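Local coordinates for cyclic dimeric GMP binding protein (Pseudomonas fluorescens, PDB 3PJV) that acts as a cyclic dimeric GMP receptor whose periplasmic domain relays the intracellular signal outward to control periplasmic proteolysis, probably through the protease LapG, at the interface of chains A and B. Residues are numbered along the deposited sequence; one frame, centred on the assembly and turned at random. Chains: chain A/B, Cyclic dimeric GMP binding protein.

The interface of chains A and B. Residues chain A 78-81; chain B 78-81, 117.
Two copies of one loop, which links strand 70-73 to helix 83-89 in the LapD/MoxY periplasmic domain, run in roughly opposite directions and cross obliquely at the two-fold of a homodimeric interface that may reflect the physiological dimer. At the apolar centre A:Val81 and B:Val78 cross at about a right angle, CB of A:Val81 lying 3.5 Å from CG1 of B:Val78, tight as modelled, though this methyl is not reliably placed. The reciprocal valines differ: CG1 of A:Val81 is anti to its backbone N (chi1 179°), whereas CG1 of B:Val81 takes the crowded position between N and the carbonyl carbon (chi1 59°), touching A:Val78 CG1 obliquely at 4.1 Å. A:Val78 also meets the B:Thr79 methyl tip to tip, and its CG2 lies 4.1 Å from CB of the selenomethionine B:Met117, at the start of helix 117-127. The chain of B:Met117 bends at chi3, placing its methyl CE 3.6 Å from the backbone O of A:Thr79.

Farther out, the A:Asn80 amide extends over the opposite loop. As modelled, OD1 clashes with two acceptors, the B:Thr79 carbonyl O at 3.1 Å and the B:Val81 carbonyl O, while ND2 donates a nearly straight bond to water 1 (3.0 Å, 165° at H), which bridges to B:Val81 O. Exchanging OD1 and ND2 would turn an N-H donor toward the carbonyls and leave OD1 to accept from water 1, so the amide orientation is doubtful. An alanine in place of A:Asn80 would probably cost the interface this water-mediated link and, if the amide is flipped, a direct bond to the B:Thr79 carbonyl. Water 2, 2.8 Å from A:Val81 O, also reaches B:Thr79 O, and would have to donate to both carbonyls. Within chain B, the B:Val81 backbone N donates to the B:Thr79 hydroxyl OG1 (3.1 Å), a bond likely to steady the turn.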
loop_
_atom_site.group_PDB
_atom_site.type_symbol
_atom_site.label_atom_id
_atom_site.label_comp_id
_atom_site.label_asym_id
_atom_site.label_seq_id
_atom_site.Cartn_x
_atom_site.Cartn_y
_atom_site.Cartn_z
ATOM N N VAL A 78 8.660 -12.867 3.809
ATOM C CA VAL A 78 7.744 -12.417 4.860
ATOM C C VAL A 78 8.489 -12.228 6.165
ATOM O O VAL A 78 9.361 -13.032 6.516
ATOM C CB VAL A 78 6.590 -13.416 5.086
ATOM C CG1 VAL A 78 5.930 -13.188 6.450
ATOM C CG2 VAL A 78 5.561 -13.287 3.958
ATOM N N THR A 79 8.161 -11.150 6.871
ATOM C CA THR A 79 8.697 -10.928 8.200
ATOM C C THR A 79 7.607 -11.220 9.228
ATOM O O THR A 79 6.566 -10.562 9.244
ATOM C CB THR A 79 9.205 -9.484 8.360
ATOM O OG1 THR A 79 10.229 -9.230 7.387
ATOM C CG2 THR A 79 9.773 -9.256 9.751
ATOM N N ASN A 80 7.840 -12.227 10.066
ATOM C CA ASN A 80 6.936 -12.531 11.174
ATOM C C ASN A 80 7.334 -11.731 12.417
ATOM O O ASN A 80 8.185 -12.154 13.203
ATOM C CB ASN A 80 6.926 -14.029 11.488
ATOM C CG ASN A 80 6.364 -14.872 10.348
ATOM O OD1 ASN A 80 5.176 -14.792 10.021
ATOM N ND2 ASN A 80 7.216 -15.699 9.752
ATOM N N VAL A 81 6.719 -10.568 12.593
ATOM C CA VAL A 81 7.050 -9.694 13.712
ATOM C C VAL A 81 6.312 -10.152 14.968
ATOM O O VAL A 81 5.093 -10.302 14.932
ATOM C CB VAL A 81 6.626 -8.250 13.373
ATOM C CG1 VAL A 81 6.926 -7.312 14.523
ATOM C CG2 VAL A 81 7.303 -7.787 12.080
ATOM N N VAL B 78 0.288 -7.546 12.679
ATOM C CA VAL B 78 1.364 -8.442 12.282
ATOM C C VAL B 78 0.792 -9.759 11.791
ATOM O O VAL B 78 -0.329 -10.118 12.137
ATOM C CB VAL B 78 2.312 -8.741 13.451
ATOM C CG1 VAL B 78 3.438 -9.631 12.979
ATOM C CG2 VAL B 78 2.858 -7.454 14.028
ATOM N N THR B 79 1.563 -10.477 10.981
ATOM C CA THR B 79 1.123 -11.786 10.528
ATOM C C THR B 79 1.965 -12.898 11.140
ATOM O O THR B 79 3.191 -12.791 11.251
ATOM C CB THR B 79 1.147 -11.924 9.003
ATOM O OG1 THR B 79 0.503 -13.148 8.644
ATOM C CG2 THR B 79 2.578 -11.933 8.473
ATOM N N ASN B 80 1.282 -13.952 11.557
ATOM C CA ASN B 80 1.921 -15.183 11.977
ATOM C C ASN B 80 1.788 -16.260 10.895
ATOM O O ASN B 80 1.810 -17.446 11.217
ATOM C CB ASN B 80 1.288 -15.687 13.280
ATOM C CG ASN B 80 -0.031 -16.419 13.047
ATOM O OD1 ASN B 80 -0.279 -17.488 13.624
ATOM N ND2 ASN B 80 -0.873 -15.860 12.181
ATOM N N VAL B 81 1.631 -15.862 9.627
ATOM C CA VAL B 81 1.504 -16.842 8.546
ATOM C C VAL B 81 2.721 -17.755 8.526
ATOM O O VAL B 81 3.854 -17.293 8.392
ATOM C CB VAL B 81 1.293 -16.197 7.151
ATOM C CG1 VAL B 81 2.445 -15.273 6.779
ATOM C CG2 VAL B 81 1.118 -17.282 6.093
HETATM N N MSE B 117 3.748 -9.817 1.182
HETATM C CA MSE B 117 3.371 -10.106 2.582
HETATM C C MSE B 117 1.874 -9.877 2.862
HETATM O O MSE B 117 1.238 -10.693 3.534
HETATM C CB MSE B 117 4.265 -9.365 3.593
HETATM C CG MSE B 117 4.000 -7.893 3.737
HETATM SE SE MSE B 117 4.815 -7.242 5.443
HETATM C CE MSE B 117 5.285 -8.997 6.279
HETATM O O HOH W 1 6.420 -17.046 7.218
HETATM O O HOH W 2 3.747 -12.609 14.072
#